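Local coordinates for protein putative sugar isomerase (Parabacteroides distasonis, PDB 3LMZ) that probably acts as a sugar isomerase of the xylose isomerase-like TIM-barrel family, although its substrate and reaction remain unestablished, at residues L20-Y25 against L42-L47; T26-D31 against K234-P239; T34-L39 against H73-Y78; Y46-D51 against G77-P82. One frame throughout, in Å; residues are numbered along the deposited sequence. Where two conformers were deposited one is given.

The first strands of a parallel barrel, and its closing point, can be followed through four neighbouring contacts in one xylose isomerase-like TIM barrel. Contact 1 brings strand 19-22 against the start of strand 46-49, and contact 4, centred about 9 Å away, continues the sheet to strand 76-85; the two share Tyr46 and Leu47. Contact 3, about 7 Å from contact 1 between centres, packs helix 32-41 on the residues just before 76-85. Contact 2, about 14 Å from contact 1 between centres, joins the loops after the first and last barrel strands. Along the chain contacts 1 and 3 interleave, and contacts 3 and 4 fall within the span that contact 2 bridges, so local crossovers build the wall that contact 2 helps to close.

Contact 1: residues L20-Y25 against L42-L47; sequences LGMAGY and LDIHYL
Backbone bonding between Met22 and Tyr46 sets the register here. Met22 N donates to Tyr46 O at 3.0 Å, while Met22 O makes a CA-H...O contact with Leu47 (CA to O 3.6 Å) and accepts the N-H of Cys48, the next residue of that strand. Gly21 comes close to the same Tyr46 carbonyl, its CA 3.2 Å from Tyr46 O. A water extends the polar pairing, donating to Leu20 O at 2.7 Å and accepting from His45 N. Leu20 O also sits at the edge of the Tyr46 ring, in its plane, 3.5 Å from Tyr46 CD2.

Apolar contacts make up the rest. The selenomethionine Met22 has two conformers; in one of them it bends at chi2 (87°) and chi3 (76°), and its terminal CE comes to 3.9 Å from Leu42 CD1 and also near Ile44 CD1. Ile44 CG2 packs on Gly21 CA, while its CG1 meets Leu20 CD2 at 4.2 Å. Leu39 of helix 32-41 and Ile243 of helix 240-256 extend this layer.

Asp43, at positive phi, closes the preceding helix in a Schellman motif. Strand, helix and strand thus form the right-handed beta-alpha-beta crossover from which a TIM barrel is built.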
# COMPACT_ATOMS: atom_id res chain seq x y z
N LEU A 20 -12.16 0.26 -8.71
CA LEU A 20 -11.05 -0.59 -8.34
C LEU A 20 -11.51 -2.04 -8.14
O LEU A 20 -12.46 -2.33 -7.38
CB LEU A 20 -10.42 -0.08 -7.03
CG LEU A 20 -9.19 -0.83 -6.52
CD1 LEU A 20 -8.05 -0.91 -7.54
CD2 LEU A 20 -8.61 -0.18 -5.25
N GLY A 21 -10.81 -2.96 -8.80
CA GLY A 21 -11.10 -4.39 -8.64
C GLY A 21 -9.85 -5.22 -8.57
O GLY A 21 -8.72 -4.71 -8.52
N MSE A 22 -10.06 -6.54 -8.53
CA MSE A 22 -8.99 -7.50 -8.60
C MSE A 22 -9.24 -8.48 -9.73
O MSE A 22 -10.31 -9.02 -9.91
CB MSE A 22 -8.86 -8.28 -7.29
CG MSE A 22 -7.60 -9.13 -7.20
SE MSE A 22 -6.20 -7.96 -6.50
CE MSE A 22 -6.71 -7.92 -4.67
N ALA A 23 -8.15 -8.72 -10.45
CA ALA A 23 -8.12 -9.69 -11.53
C ALA A 23 -7.90 -11.07 -10.83
O ALA A 23 -7.08 -11.17 -9.89
CB ALA A 23 -6.92 -9.33 -12.51
N GLY A 24 -8.62 -12.11 -11.26
CA GLY A 24 -8.56 -13.38 -10.54
C GLY A 24 -7.20 -14.07 -10.58
O GLY A 24 -6.84 -14.76 -9.59
N TYR A 25 -6.42 -13.92 -11.64
CA TYR A 25 -5.11 -14.56 -11.73
C TYR A 25 -4.18 -14.17 -10.59
O TYR A 25 -3.27 -14.93 -10.21
CB TYR A 25 -4.46 -14.30 -13.08
CG TYR A 25 -3.20 -15.04 -13.34
CD1 TYR A 25 -3.23 -16.41 -13.53
CD2 TYR A 25 -1.99 -14.37 -13.48
CE1 TYR A 25 -2.05 -17.11 -13.83
CE2 TYR A 25 -0.83 -15.05 -13.82
CZ TYR A 25 -0.90 -16.45 -13.96
OH TYR A 25 0.20 -17.23 -14.32
N LEU A 42 -8.86 -5.39 2.11
CA LEU A 42 -8.38 -4.28 1.30
C LEU A 42 -9.42 -3.26 0.87
O LEU A 42 -9.10 -2.30 0.21
CB LEU A 42 -7.69 -4.79 0.03
CG LEU A 42 -6.46 -5.64 0.20
CD1 LEU A 42 -6.18 -6.39 -1.14
CD2 LEU A 42 -5.31 -4.78 0.64
N ASP A 43 -10.67 -3.44 1.29
CA ASP A 43 -11.78 -2.56 0.88
C ASP A 43 -11.99 -2.53 -0.63
O ASP A 43 -12.31 -1.50 -1.21
CB ASP A 43 -11.60 -1.16 1.44
CG ASP A 43 -12.87 -0.28 1.39
OD1 ASP A 43 -14.00 -0.82 1.52
OD2 ASP A 43 -12.74 0.97 1.22
N ILE A 44 -11.87 -3.69 -1.27
CA ILE A 44 -12.06 -3.86 -2.70
C ILE A 44 -13.36 -4.65 -2.91
O ILE A 44 -13.56 -5.69 -2.26
CB ILE A 44 -10.85 -4.61 -3.37
CG1 ILE A 44 -9.57 -3.74 -3.24
CG2 ILE A 44 -11.18 -5.02 -4.82
CD1 ILE A 44 -8.26 -4.41 -3.70
N HIS A 45 -14.18 -4.17 -3.84
CA HIS A 45 -15.57 -4.62 -3.95
C HIS A 45 -15.87 -5.29 -5.27
O HIS A 45 -17.01 -5.63 -5.49
CB HIS A 45 -16.50 -3.39 -3.64
CG HIS A 45 -16.25 -2.89 -2.27
ND1 HIS A 45 -16.68 -3.58 -1.16
CD2 HIS A 45 -15.55 -1.83 -1.82
CE1 HIS A 45 -16.23 -2.97 -0.07
NE2 HIS A 45 -15.53 -1.91 -0.45
N TYR A 46 -14.84 -5.48 -6.12
CA TYR A 46 -15.07 -6.07 -7.43
C TYR A 46 -14.00 -7.12 -7.74
O TYR A 46 -12.84 -6.85 -7.55
CB TYR A 46 -15.07 -4.98 -8.52
CG TYR A 46 -16.18 -3.98 -8.31
CD1 TYR A 46 -17.47 -4.29 -8.66
CD2 TYR A 46 -15.91 -2.74 -7.79
CE1 TYR A 46 -18.51 -3.40 -8.46
CE2 TYR A 46 -16.94 -1.84 -7.55
CZ TYR A 46 -18.23 -2.19 -7.90
OH TYR A 46 -19.28 -1.28 -7.70
N LEU A 47 -14.46 -8.26 -8.29
CA LEU A 47 -13.60 -9.39 -8.62
C LEU A 47 -13.97 -9.84 -10.06
O LEU A 47 -15.14 -10.06 -10.37
CB LEU A 47 -13.83 -10.54 -7.65
CG LEU A 47 -13.10 -11.84 -7.92
CD1 LEU A 47 -11.56 -11.66 -7.89
CD2 LEU A 47 -13.56 -13.00 -6.98
O HOH W 1 -13.58 -1.53 -5.02

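Contact 2: residues T26-D31 against K234-P239; sequences TFVNFD and KDMKDP
Asn29 and Met236 make the direct polar link between the two loops: Asn29 ND2 donates to Met236 O at 3.0 Å, nearly straight at 173°. The acceptor lies in the plane of the Asn29 amide, whereas the donor stands above the plane of the Met236 carbonyl. A water also donates to Met236 O, at 2.9 Å, so that oxygen takes two bonds; the same water donates to Thr26 O and accepts from Asn29 N, tying both loops through one molecule. Beside it the selenomethionine's CE, placed by a bend at chi3 (80°), touches Val28 CG1 at 3.9 Å, the two side chains crossing at about a right angle. The Phe30 ring meets Pro239 tip to tip, with Phe30 CE2 3.6 Å from Pro239 CD, and Lys237 O lies at the ring's edge, 3.5 Å from Phe30 CZ.

These loops follow strands 19-22 and 227-230, the first and last of the barrel, and so meet at its C-terminal end, where TIM barrels carry their active sites.

Behind the first shell, type I turns from Phe27 to Phe30 and from Asp235 to Asp238 present the partners. Thr26 OG1 bonds to Tyr232 N and Leu230 O, holding its loop to the last strand, and Phe240 meets Phe30 edge-to-face. Farther out, Asp238 O accepts a bond from Arg41 of the second subunit, and Asp31 caps helix 32-41 through Thr34 N.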
# COMPACT_ATOMS: atom_id res chain seq x y z
N THR A 26 -4.40 -12.97 -10.03
CA THR A 26 -3.62 -12.59 -8.83
C THR A 26 -3.62 -13.71 -7.77
O THR A 26 -2.64 -13.92 -7.05
CB THR A 26 -4.17 -11.32 -8.25
OG1 THR A 26 -3.98 -10.27 -9.20
CG2 THR A 26 -3.49 -10.94 -6.94
N PHE A 27 -4.79 -14.40 -7.65
CA PHE A 27 -5.03 -15.44 -6.66
C PHE A 27 -5.07 -16.83 -7.31
O PHE A 27 -5.67 -17.74 -6.75
CB PHE A 27 -6.34 -15.11 -5.92
CG PHE A 27 -6.22 -13.93 -5.02
CD1 PHE A 27 -5.67 -14.06 -3.75
CD2 PHE A 27 -6.58 -12.66 -5.45
CE1 PHE A 27 -5.52 -12.96 -2.92
CE2 PHE A 27 -6.41 -11.57 -4.60
CZ PHE A 27 -5.86 -11.72 -3.37
N VAL A 28 -4.27 -17.09 -8.35
CA VAL A 28 -4.25 -18.41 -8.98
C VAL A 28 -3.86 -19.51 -8.01
O VAL A 28 -4.32 -20.64 -8.15
CB VAL A 28 -3.33 -18.43 -10.22
CG1 VAL A 28 -1.83 -18.18 -9.85
CG2 VAL A 28 -3.49 -19.75 -11.04
N ASN A 29 -3.03 -19.19 -7.00
CA ASN A 29 -2.57 -20.16 -6.05
C ASN A 29 -3.43 -20.28 -4.76
O ASN A 29 -3.05 -21.02 -3.82
CB ASN A 29 -1.09 -19.90 -5.68
CG ASN A 29 -0.15 -20.19 -6.85
OD1 ASN A 29 -0.34 -21.17 -7.55
ND2 ASN A 29 0.81 -19.32 -7.08
N PHE A 30 -4.56 -19.54 -4.72
CA PHE A 30 -5.42 -19.43 -3.56
C PHE A 30 -6.87 -19.71 -3.85
O PHE A 30 -7.35 -19.45 -4.96
CB PHE A 30 -5.23 -18.07 -2.90
CG PHE A 30 -3.80 -17.87 -2.47
CD1 PHE A 30 -3.32 -18.44 -1.30
CD2 PHE A 30 -2.90 -17.31 -3.33
CE1 PHE A 30 -1.98 -18.36 -0.93
CE2 PHE A 30 -1.56 -17.23 -2.99
CZ PHE A 30 -1.08 -17.76 -1.77
N ASP A 31 -7.58 -20.26 -2.87
CA ASP A 31 -8.99 -20.52 -3.02
C ASP A 31 -9.84 -19.27 -2.96
O ASP A 31 -9.40 -18.16 -2.64
CB ASP A 31 -9.50 -21.63 -2.10
CG ASP A 31 -9.38 -21.32 -0.67
OD1 ASP A 31 -9.33 -20.14 -0.30
OD2 ASP A 31 -9.38 -22.29 0.15
N LYS A 234 3.90 -11.06 -9.27
CA LYS A 234 5.16 -11.18 -8.57
C LYS A 234 4.89 -11.94 -7.28
O LYS A 234 3.81 -11.80 -6.70
CB LYS A 234 5.68 -9.79 -8.27
CG LYS A 234 6.89 -9.74 -7.30
CD LYS A 234 7.51 -8.39 -7.21
CE LYS A 234 8.69 -8.33 -6.19
NZ LYS A 234 9.36 -6.98 -6.28
N ASP A 235 5.82 -12.78 -6.81
CA ASP A 235 5.70 -13.51 -5.57
C ASP A 235 4.37 -14.28 -5.46
O ASP A 235 3.68 -14.25 -4.45
CB ASP A 235 5.83 -12.56 -4.38
CG ASP A 235 7.21 -11.95 -4.27
OD1 ASP A 235 8.23 -12.58 -4.68
OD2 ASP A 235 7.31 -10.81 -3.77
N MSE A 236 3.95 -14.91 -6.56
CA MSE A 236 2.59 -15.41 -6.67
C MSE A 236 2.26 -16.56 -5.69
O MSE A 236 1.09 -16.82 -5.47
CB MSE A 236 2.25 -15.84 -8.11
CG MSE A 236 2.39 -14.70 -9.11
SE MSE A 236 1.57 -15.05 -10.78
CE MSE A 236 -0.23 -14.65 -10.25
N LYS A 237 3.27 -17.21 -5.09
CA LYS A 237 3.02 -18.16 -4.01
C LYS A 237 2.79 -17.51 -2.64
O LYS A 237 2.36 -18.20 -1.70
CB LYS A 237 4.16 -19.18 -3.92
CG LYS A 237 4.27 -20.00 -5.16
CD LYS A 237 5.50 -20.93 -5.13
CE LYS A 237 6.77 -20.24 -5.60
NZ LYS A 237 6.94 -20.38 -7.10
N ASP A 238 3.13 -16.23 -2.50
CA ASP A 238 2.91 -15.45 -1.25
C ASP A 238 2.84 -13.96 -1.56
O ASP A 238 3.72 -13.21 -1.20
CB ASP A 238 4.00 -15.78 -0.21
CG ASP A 238 3.76 -15.13 1.14
OD1 ASP A 238 2.64 -14.65 1.38
OD2 ASP A 238 4.72 -15.07 1.95
N PRO A 239 1.77 -13.56 -2.28
CA PRO A 239 1.75 -12.23 -2.89
C PRO A 239 1.17 -11.08 -2.03
O PRO A 239 1.05 -9.91 -2.47
CB PRO A 239 0.84 -12.47 -4.10
CG PRO A 239 -0.19 -13.48 -3.59
CD PRO A 239 0.68 -14.43 -2.80
O HOH W 2 -1.59 -16.54 -6.45

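Contact 3: residues T34-L39 against H73-Y78; sequences TTLKTL and HKVTGY
Leu36 reaches across to both His73 and Val75, making contacts through CB, CD1 and CD2. Its CB lies 3.8 Å from His73 CG, approaching the imidazole obliquely, and the two side chains cross at about a right angle. Chi1 of -67° sets CG anti to the carbonyl carbon, and from there the branches part. Leu36 CD1 stays with the histidine, 4.0 Å from His73 CD2. Leu36 CD2 turns instead to the valine and meets Val75 CG1 at 3.8 Å.

Farther along the helix, Leu39 CD2 packs 3.9 Å from Val75 CG2, and its CB touches the same methyl. Val75, just ahead of strand 76-85, thus packs its two methyls against two leucines of helix 32-41, CG1 on Leu36 and CG2 on Leu39. At the margin Lys37 CG lies 3.9 Å from His73 CE1, an aliphatic contact made by the root of an extended chain.

His73 follows the end of helix 60-72, and the next residue, Lys74, is the C-prime residue of its Schellman motif. Glu40 accepts a hydrogen bond from His73 ND1 and forms a salt bridge with Lys74 NZ. Between the segments the packing is apolar; Glu40 could favour a protonated imidazole, though Lys74 shares that carboxylate and Lys37 NZ is near, so the charge stays open.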
# COMPACT_ATOMS: atom_id res chain seq x y z
N THR A 34 -10.01 -17.43 0.58
CA THR A 34 -8.82 -16.60 0.82
C THR A 34 -8.89 -15.33 -0.04
O THR A 34 -8.59 -14.23 0.44
CB THR A 34 -7.53 -17.39 0.48
OG1 THR A 34 -7.48 -18.53 1.34
CG2 THR A 34 -6.26 -16.53 0.62
N THR A 35 -9.27 -15.48 -1.31
CA THR A 35 -9.40 -14.32 -2.23
C THR A 35 -10.39 -13.30 -1.69
O THR A 35 -10.08 -12.15 -1.58
CB THR A 35 -9.86 -14.87 -3.61
OG1 THR A 35 -8.86 -15.76 -4.13
CG2 THR A 35 -10.10 -13.63 -4.58
N LEU A 36 -11.60 -13.75 -1.33
CA LEU A 36 -12.64 -12.82 -0.88
C LEU A 36 -12.24 -12.16 0.46
O LEU A 36 -12.49 -10.98 0.65
CB LEU A 36 -13.99 -13.53 -0.78
CG LEU A 36 -14.59 -13.98 -2.10
CD1 LEU A 36 -15.86 -14.82 -1.80
CD2 LEU A 36 -14.87 -12.82 -3.02
N LYS A 37 -11.66 -12.90 1.37
CA LYS A 37 -11.23 -12.34 2.63
C LYS A 37 -10.16 -11.24 2.41
O LYS A 37 -10.17 -10.18 3.07
CB LYS A 37 -10.73 -13.47 3.54
CG LYS A 37 -11.92 -14.20 4.16
CD LYS A 37 -11.55 -15.49 4.93
CE LYS A 37 -12.83 -16.23 5.45
NZ LYS A 37 -12.49 -17.63 5.90
N THR A 38 -9.25 -11.48 1.46
CA THR A 38 -8.25 -10.52 1.16
C THR A 38 -8.88 -9.28 0.57
O THR A 38 -8.54 -8.16 0.97
CB THR A 38 -7.14 -11.11 0.26
OG1 THR A 38 -6.66 -12.33 0.83
CG2 THR A 38 -6.04 -10.14 -0.01
N LEU A 39 -9.75 -9.41 -0.43
CA LEU A 39 -10.42 -8.22 -0.98
C LEU A 39 -11.16 -7.44 0.12
O LEU A 39 -11.14 -6.21 0.13
CB LEU A 39 -11.42 -8.57 -2.11
CG LEU A 39 -10.84 -8.69 -3.54
CD1 LEU A 39 -9.77 -9.72 -3.66
CD2 LEU A 39 -11.99 -8.99 -4.49
N HIS A 73 -18.87 -11.00 1.63
CA HIS A 73 -17.63 -10.27 1.72
C HIS A 73 -17.64 -8.94 1.02
O HIS A 73 -16.60 -8.33 0.80
CB HIS A 73 -16.47 -11.17 1.22
CG HIS A 73 -16.30 -12.40 2.04
ND1 HIS A 73 -15.63 -12.42 3.25
CD2 HIS A 73 -16.85 -13.62 1.91
CE1 HIS A 73 -15.72 -13.63 3.78
NE2 HIS A 73 -16.45 -14.38 2.97
N LYS A 74 -18.84 -8.48 0.64
CA LYS A 74 -19.04 -7.18 0.00
C LYS A 74 -18.28 -7.09 -1.31
O LYS A 74 -17.86 -6.01 -1.70
CB LYS A 74 -18.71 -6.01 0.96
CG LYS A 74 -19.72 -6.06 2.15
CD LYS A 74 -19.14 -5.82 3.44
CE LYS A 74 -18.31 -6.98 3.99
NZ LYS A 74 -17.60 -6.59 5.26
N VAL A 75 -18.29 -8.19 -2.05
CA VAL A 75 -17.69 -8.27 -3.38
C VAL A 75 -18.72 -8.67 -4.42
O VAL A 75 -19.56 -9.50 -4.18
CB VAL A 75 -16.53 -9.33 -3.41
CG1 VAL A 75 -16.00 -9.60 -4.80
CG2 VAL A 75 -15.34 -8.89 -2.44
N THR A 76 -18.62 -8.01 -5.56
CA THR A 76 -19.39 -8.27 -6.78
C THR A 76 -18.46 -8.89 -7.84
O THR A 76 -17.41 -8.29 -8.19
CB THR A 76 -20.00 -6.96 -7.35
OG1 THR A 76 -20.93 -6.42 -6.38
CG2 THR A 76 -20.71 -7.24 -8.68
N GLY A 77 -18.86 -10.05 -8.36
CA GLY A 77 -18.21 -10.62 -9.50
C GLY A 77 -18.71 -9.89 -10.74
O GLY A 77 -19.85 -10.08 -11.15
N TYR A 78 -17.85 -9.06 -11.35
CA TYR A 78 -18.29 -8.10 -12.36
C TYR A 78 -18.15 -8.53 -13.82
O TYR A 78 -18.75 -7.89 -14.73
CB TYR A 78 -17.62 -6.73 -12.15
CG TYR A 78 -16.21 -6.67 -12.67
CD1 TYR A 78 -15.11 -7.01 -11.88
CD2 TYR A 78 -15.95 -6.25 -13.97
CE1 TYR A 78 -13.78 -6.96 -12.41
CE2 TYR A 78 -14.66 -6.20 -14.49
CZ TYR A 78 -13.56 -6.53 -13.69
OH TYR A 78 -12.27 -6.52 -14.18

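Contact 4: residues Y46-D51 against G77-P82; sequences YLCIKD and GYAVGP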
# COMPACT_ATOMS: atom_id res chain seq x y z
N TYR A 46 -14.84 -5.48 -6.12
CA TYR A 46 -15.07 -6.07 -7.43
C TYR A 46 -14.00 -7.12 -7.74
O TYR A 46 -12.84 -6.85 -7.55
CB TYR A 46 -15.07 -4.98 -8.52
CG TYR A 46 -16.18 -3.98 -8.31
CD1 TYR A 46 -17.47 -4.29 -8.66
CD2 TYR A 46 -15.91 -2.74 -7.79
CE1 TYR A 46 -18.51 -3.40 -8.46
CE2 TYR A 46 -16.94 -1.84 -7.55
CZ TYR A 46 -18.23 -2.19 -7.90
OH TYR A 46 -19.28 -1.28 -7.70
N LEU A 47 -14.46 -8.26 -8.29
CA LEU A 47 -13.60 -9.39 -8.62
C LEU A 47 -13.97 -9.84 -10.06
O LEU A 47 -15.14 -10.06 -10.37
CB LEU A 47 -13.83 -10.54 -7.65
CG LEU A 47 -13.10 -11.84 -7.92
CD1 LEU A 47 -11.56 -11.66 -7.89
CD2 LEU A 47 -13.56 -13.00 -6.98
N CYS A 48 -12.92 -10.03 -10.87
CA CYS A 48 -13.11 -10.66 -12.15
C CYS A 48 -13.01 -12.18 -11.95
O CYS A 48 -12.06 -12.66 -11.32
CB CYS A 48 -12.11 -10.15 -13.18
SG CYS A 48 -12.64 -10.55 -14.89
N ILE A 49 -14.01 -12.94 -12.45
CA ILE A 49 -14.18 -14.33 -12.06
C ILE A 49 -13.39 -15.27 -12.96
O ILE A 49 -13.66 -15.31 -14.18
CB ILE A 49 -15.70 -14.72 -12.15
CG1 ILE A 49 -16.57 -13.77 -11.31
CG2 ILE A 49 -15.90 -16.21 -11.74
CD1 ILE A 49 -18.10 -13.97 -11.57
N LYS A 50 -12.54 -16.12 -12.34
CA LYS A 50 -11.74 -17.12 -13.01
C LYS A 50 -12.27 -18.53 -12.78
O LYS A 50 -12.90 -18.79 -11.77
CB LYS A 50 -10.27 -17.01 -12.60
CG LYS A 50 -9.49 -15.90 -13.28
CD LYS A 50 -9.28 -16.02 -14.73
CE LYS A 50 -8.40 -17.18 -15.13
NZ LYS A 50 -8.08 -17.16 -16.57
N ASP A 51 -12.01 -19.38 -13.76
CA ASP A 51 -12.47 -20.76 -13.73
C ASP A 51 -11.97 -21.56 -12.53
O ASP A 51 -12.67 -22.45 -12.05
CB ASP A 51 -12.16 -21.48 -15.05
CG ASP A 51 -10.65 -21.53 -15.42
OD1 ASP A 51 -9.81 -20.94 -14.73
OD2 ASP A 51 -10.35 -22.17 -16.47
N GLY A 77 -18.86 -10.05 -8.36
CA GLY A 77 -18.21 -10.62 -9.50
C GLY A 77 -18.71 -9.89 -10.74
O GLY A 77 -19.85 -10.08 -11.15
N TYR A 78 -17.85 -9.06 -11.35
CA TYR A 78 -18.29 -8.10 -12.36
C TYR A 78 -18.15 -8.53 -13.82
O TYR A 78 -18.75 -7.89 -14.73
CB TYR A 78 -17.62 -6.73 -12.15
CG TYR A 78 -16.21 -6.67 -12.67
CD1 TYR A 78 -15.11 -7.01 -11.88
CD2 TYR A 78 -15.95 -6.25 -13.97
CE1 TYR A 78 -13.78 -6.96 -12.41
CE2 TYR A 78 -14.66 -6.20 -14.49
CZ TYR A 78 -13.56 -6.53 -13.69
OH TYR A 78 -12.27 -6.52 -14.18
N ALA A 79 -17.32 -9.54 -14.03
CA ALA A 79 -17.06 -10.09 -15.35
C ALA A 79 -16.48 -11.48 -15.14
O ALA A 79 -16.17 -11.88 -14.01
CB ALA A 79 -16.06 -9.18 -16.09
N VAL A 80 -16.38 -12.19 -16.25
CA VAL A 80 -15.70 -13.50 -16.27
C VAL A 80 -14.47 -13.47 -17.18
O VAL A 80 -14.53 -12.84 -18.28
CB VAL A 80 -16.63 -14.68 -16.71
CG1 VAL A 80 -17.76 -14.94 -15.64
CG2 VAL A 80 -17.26 -14.45 -18.10
N GLY A 81 -13.39 -14.11 -16.71
CA GLY A 81 -12.18 -14.31 -17.53
C GLY A 81 -10.95 -13.68 -16.95
O GLY A 81 -10.98 -13.22 -15.83
N PRO A 82 -9.87 -13.62 -17.73
CA PRO A 82 -9.81 -14.09 -19.11
C PRO A 82 -10.14 -15.56 -19.35
O PRO A 82 -9.73 -16.44 -18.61
CB PRO A 82 -8.36 -13.84 -19.50
CG PRO A 82 -7.86 -12.73 -18.56
CD PRO A 82 -8.68 -12.87 -17.31
O HOH W 3 -11.60 -18.20 -16.34
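Ile49 and Ala79 lie in the closely packed part of this strand pair. Ile49 N donates to Ala79 O at 2.9 Å, Gly81 N to Ile49 O at 2.8 Å (170°), and Tyr78 N to Leu47 O at 3.1 Å. Gly77 CA lies against Ile49 CD1, and Gly81 has a positive phi (119°) that glycine readily adopts. On one face Ile49 CB meets Val80 CG1 at 4.1 Å, and both residues also touch Tyr97 of helix 88-101. On the other, Cys48 CB packs 3.7 Å from Tyr78 CE1, with its sulfur placed obliquely to the ring. Tyr78 CE1 also comes within 3.5 Å of Cys48 N, again obliquely, and the Tyr78 hydroxyl bonds to Asp187 and Ser229.

Past the end of strand 46-49 the backbone pairing gives way. Bends at chi2 and chi3 lay Lys50 CD near Gly81 O (3.5 Å), and NZ then reaches Pro82 O at 2.7 Å, in the carbonyl plane. The looser link is a water that accepts from Asp51 N and only weakly reaches Pro82 O. Lys50 NZ also bonds a citrate, probably from the crystallisation liquor. Parallel strands joined through helix 60-72 make a beta-alpha-beta unit of the TIM barrel, and the citrate lies near the C-terminal end of strand 46-49, the end where such barrels have their active-site pocket.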